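Local atomic coordinates of putative ABC-transporter ATP-binding protein (Alicyclobacillus acidocaldarius, PDB entry 1Z47), a protein that probably binds and hydrolyses ATP as the nucleotide-binding subunit of an ABC transporter thought to import sulfate. Residues K77-T80 with K86-V89. Sequence-based numbering, arbitrary orientation.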
ATOM      1  N   LYS B  77      -7.356  32.971 -13.959  1.00 73.05           N
ATOM      2  CA  LYS B  77      -8.577  33.064 -14.744  1.00 72.99           C
ATOM      3  C   LYS B  77      -9.786  32.428 -14.052  1.00 72.12           C
ATOM      4  O   LYS B  77      -9.846  31.210 -13.878  1.00 71.07           O
ATOM      5  CB  LYS B  77      -8.335  32.399 -16.100  1.00 75.56           C
ATOM      6  CG  LYS B  77      -9.537  32.315 -17.022  1.00 78.39           C
ATOM      7  CD  LYS B  77      -9.154  31.602 -18.326  1.00 80.37           C
ATOM      8  CE  LYS B  77     -10.342  31.453 -19.272  1.00 79.86           C
ATOM      9  NZ  LYS B  77      -9.962  30.780 -20.549  1.00 77.93           N
ATOM     10  N   ARG B  78     -10.744  33.263 -13.659  1.00 69.73           N
ATOM     11  CA  ARG B  78     -11.958  32.787 -13.008  1.00 68.33           C
ATOM     12  C   ARG B  78     -12.698  31.857 -13.969  1.00 68.88           C
ATOM     13  O   ARG B  78     -13.221  32.300 -14.988  1.00 69.11           O
ATOM     14  CB  ARG B  78     -12.848  33.971 -12.632  1.00 66.59           C
ATOM     15  CG  ARG B  78     -14.204  33.563 -12.098  1.00 68.01           C
ATOM     16  CD  ARG B  78     -15.043  34.769 -11.693  1.00 68.82           C
ATOM     17  NE  ARG B  78     -16.407  34.367 -11.363  1.00 66.31           N
ATOM     18  CZ  ARG B  78     -17.256  33.835 -12.236  1.00 66.89           C
ATOM     19  NH1 ARG B  78     -16.885  33.648 -13.495  1.00 63.59           N
ATOM     20  NH2 ARG B  78     -18.470  33.465 -11.845  1.00 69.10           N
ATOM     21  N   VAL B  79     -12.752  30.569 -13.641  1.00 66.43           N
ATOM     22  CA  VAL B  79     -13.401  29.597 -14.515  1.00 64.76           C
ATOM     23  C   VAL B  79     -14.578  28.880 -13.870  1.00 62.86           C
ATOM     24  O   VAL B  79     -15.112  27.927 -14.431  1.00 61.04           O
ATOM     25  CB  VAL B  79     -12.377  28.530 -14.993  1.00 68.09           C
ATOM     26  CG1 VAL B  79     -11.196  29.209 -15.673  1.00 67.81           C
ATOM     27  CG2 VAL B  79     -11.880  27.706 -13.804  1.00 67.31           C
ATOM     28  N   THR B  80     -14.985  29.349 -12.696  1.00 61.89           N
ATOM     29  CA  THR B  80     -16.084  28.745 -11.955  1.00 62.05           C
ATOM     30  C   THR B  80     -17.248  28.230 -12.782  1.00 65.20           C
ATOM     31  O   THR B  80     -17.752  27.137 -12.537  1.00 65.67           O
ATOM     32  CB  THR B  80     -16.681  29.719 -10.938  1.00 57.86           C
ATOM     33  OG1 THR B  80     -15.649  30.210 -10.078  1.00 57.79           O
ATOM     34  CG2 THR B  80     -17.747  29.014 -10.112  1.00 52.76           C
ATOM     35  N   LYS B  86     -13.865  23.754 -21.660  1.00 69.72           N
ATOM     36  CA  LYS B  86     -13.433  25.147 -21.673  1.00 66.31           C
ATOM     37  C   LYS B  86     -12.250  25.462 -20.756  1.00 64.45           C
ATOM     38  O   LYS B  86     -11.749  26.594 -20.742  1.00 62.35           O
ATOM     39  CB  LYS B  86     -14.624  26.042 -21.306  1.00 67.50           C
ATOM     40  CG  LYS B  86     -14.352  27.543 -21.349  1.00 68.63           C
ATOM     41  CD  LYS B  86     -13.891  28.007 -22.732  1.00 67.44           C
ATOM     42  CE  LYS B  86     -13.914  29.531 -22.831  1.00 66.74           C
ATOM     43  NZ  LYS B  86     -15.310  30.078 -22.746  1.00 64.20           N
ATOM     44  N   ARG B  87     -11.795  24.476 -19.992  1.00 59.09           N
ATOM     45  CA  ARG B  87     -10.674  24.717 -19.093  1.00 58.66           C
ATOM     46  C   ARG B  87      -9.393  24.121 -19.654  1.00 59.08           C
ATOM     47  O   ARG B  87      -9.426  23.180 -20.447  1.00 60.83           O
ATOM     48  CB  ARG B  87     -10.972  24.141 -17.701  1.00 60.27           C
ATOM     49  CG  ARG B  87     -12.291  24.632 -17.102  1.00 59.70           C
ATOM     50  CD  ARG B  87     -12.475  24.201 -15.647  1.00 59.93           C
ATOM     51  NE  ARG B  87     -13.754  24.654 -15.100  1.00 60.73           N
ATOM     52  CZ  ARG B  87     -14.095  24.577 -13.814  1.00 63.15           C
ATOM     53  NH1 ARG B  87     -13.252  24.062 -12.925  1.00 61.57           N
ATOM     54  NH2 ARG B  87     -15.281  25.022 -13.415  1.00 59.96           N
ATOM     55  N   ASN B  88      -8.262  24.678 -19.244  1.00 60.61           N
ATOM     56  CA  ASN B  88      -6.964  24.212 -19.720  1.00 62.64           C
ATOM     57  C   ASN B  88      -6.493  23.043 -18.848  1.00 59.91           C
ATOM     58  O   ASN B  88      -5.400  23.081 -18.275  1.00 60.30           O
ATOM     59  CB  ASN B  88      -5.963  25.367 -19.647  1.00 66.91           C
ATOM     60  CG  ASN B  88      -5.029  25.417 -20.843  1.00 71.31           C
ATOM     61  OD1 ASN B  88      -4.033  24.697 -20.903  1.00 71.90           O
ATOM     62  ND2 ASN B  88      -5.352  26.275 -21.809  1.00 75.17           N
ATOM     63  N   VAL B  89      -7.312  22.001 -18.768  1.00 57.24           N
ATOM     64  CA  VAL B  89      -6.990  20.849 -17.929  1.00 54.47           C
ATOM     65  C   VAL B  89      -7.168  19.509 -18.637  1.00 52.69           C
ATOM     66  O   VAL B  89      -8.096  19.328 -19.420  1.00 53.24           O
ATOM     67  CB  VAL B  89      -7.876  20.844 -16.677  1.00 51.95           C
ATOM     68  CG1 VAL B  89      -7.747  22.169 -15.940  1.00 53.59           C
ATOM     69  CG2 VAL B  89      -9.320  20.598 -17.071  1.00 55.39           C
TER
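With CG anti to its own carbonyl carbon (chi1 -54°) and the chain extended from there to NE, R87 reaches across to V79, whose chi1 of -56° sets CG2 between the backbone N and the carbonyl carbon and turns it to the arginine. The contact lies in the nucleotide-binding domain of the ABC ATPase fold, where the chain leaves the short, weakly bonded strand 77-78, paired with strand 69-74, and heads for strand 89-93, an outermost strand of the mixed sheet. V79 CG2 lies off-centre over one face of the guanidinium, 3.8 Å from R87 CZ. The charged end is buried and gripped by backbone carbonyls: NE donates a hydrogen bond to L82 O in the intervening loop, and NH1 one to L60 O at the end of helix 54-62. Cutting R87 back to an alanine would probably deprive these two carbonyls of the guanidinium donors and uncover V79 CG2, setting the loop free to shift against the helix. T80 CB points away from 86-89, and OG1 is hydrogen-bonded to D71 OD2 and V72 N. Its carbonyl comes in at the rim of the guanidinium, close to its plane, with T80 O 3.4 Å from R87 NH2, while V79 O approaches the same NH2 at 3.1 Å.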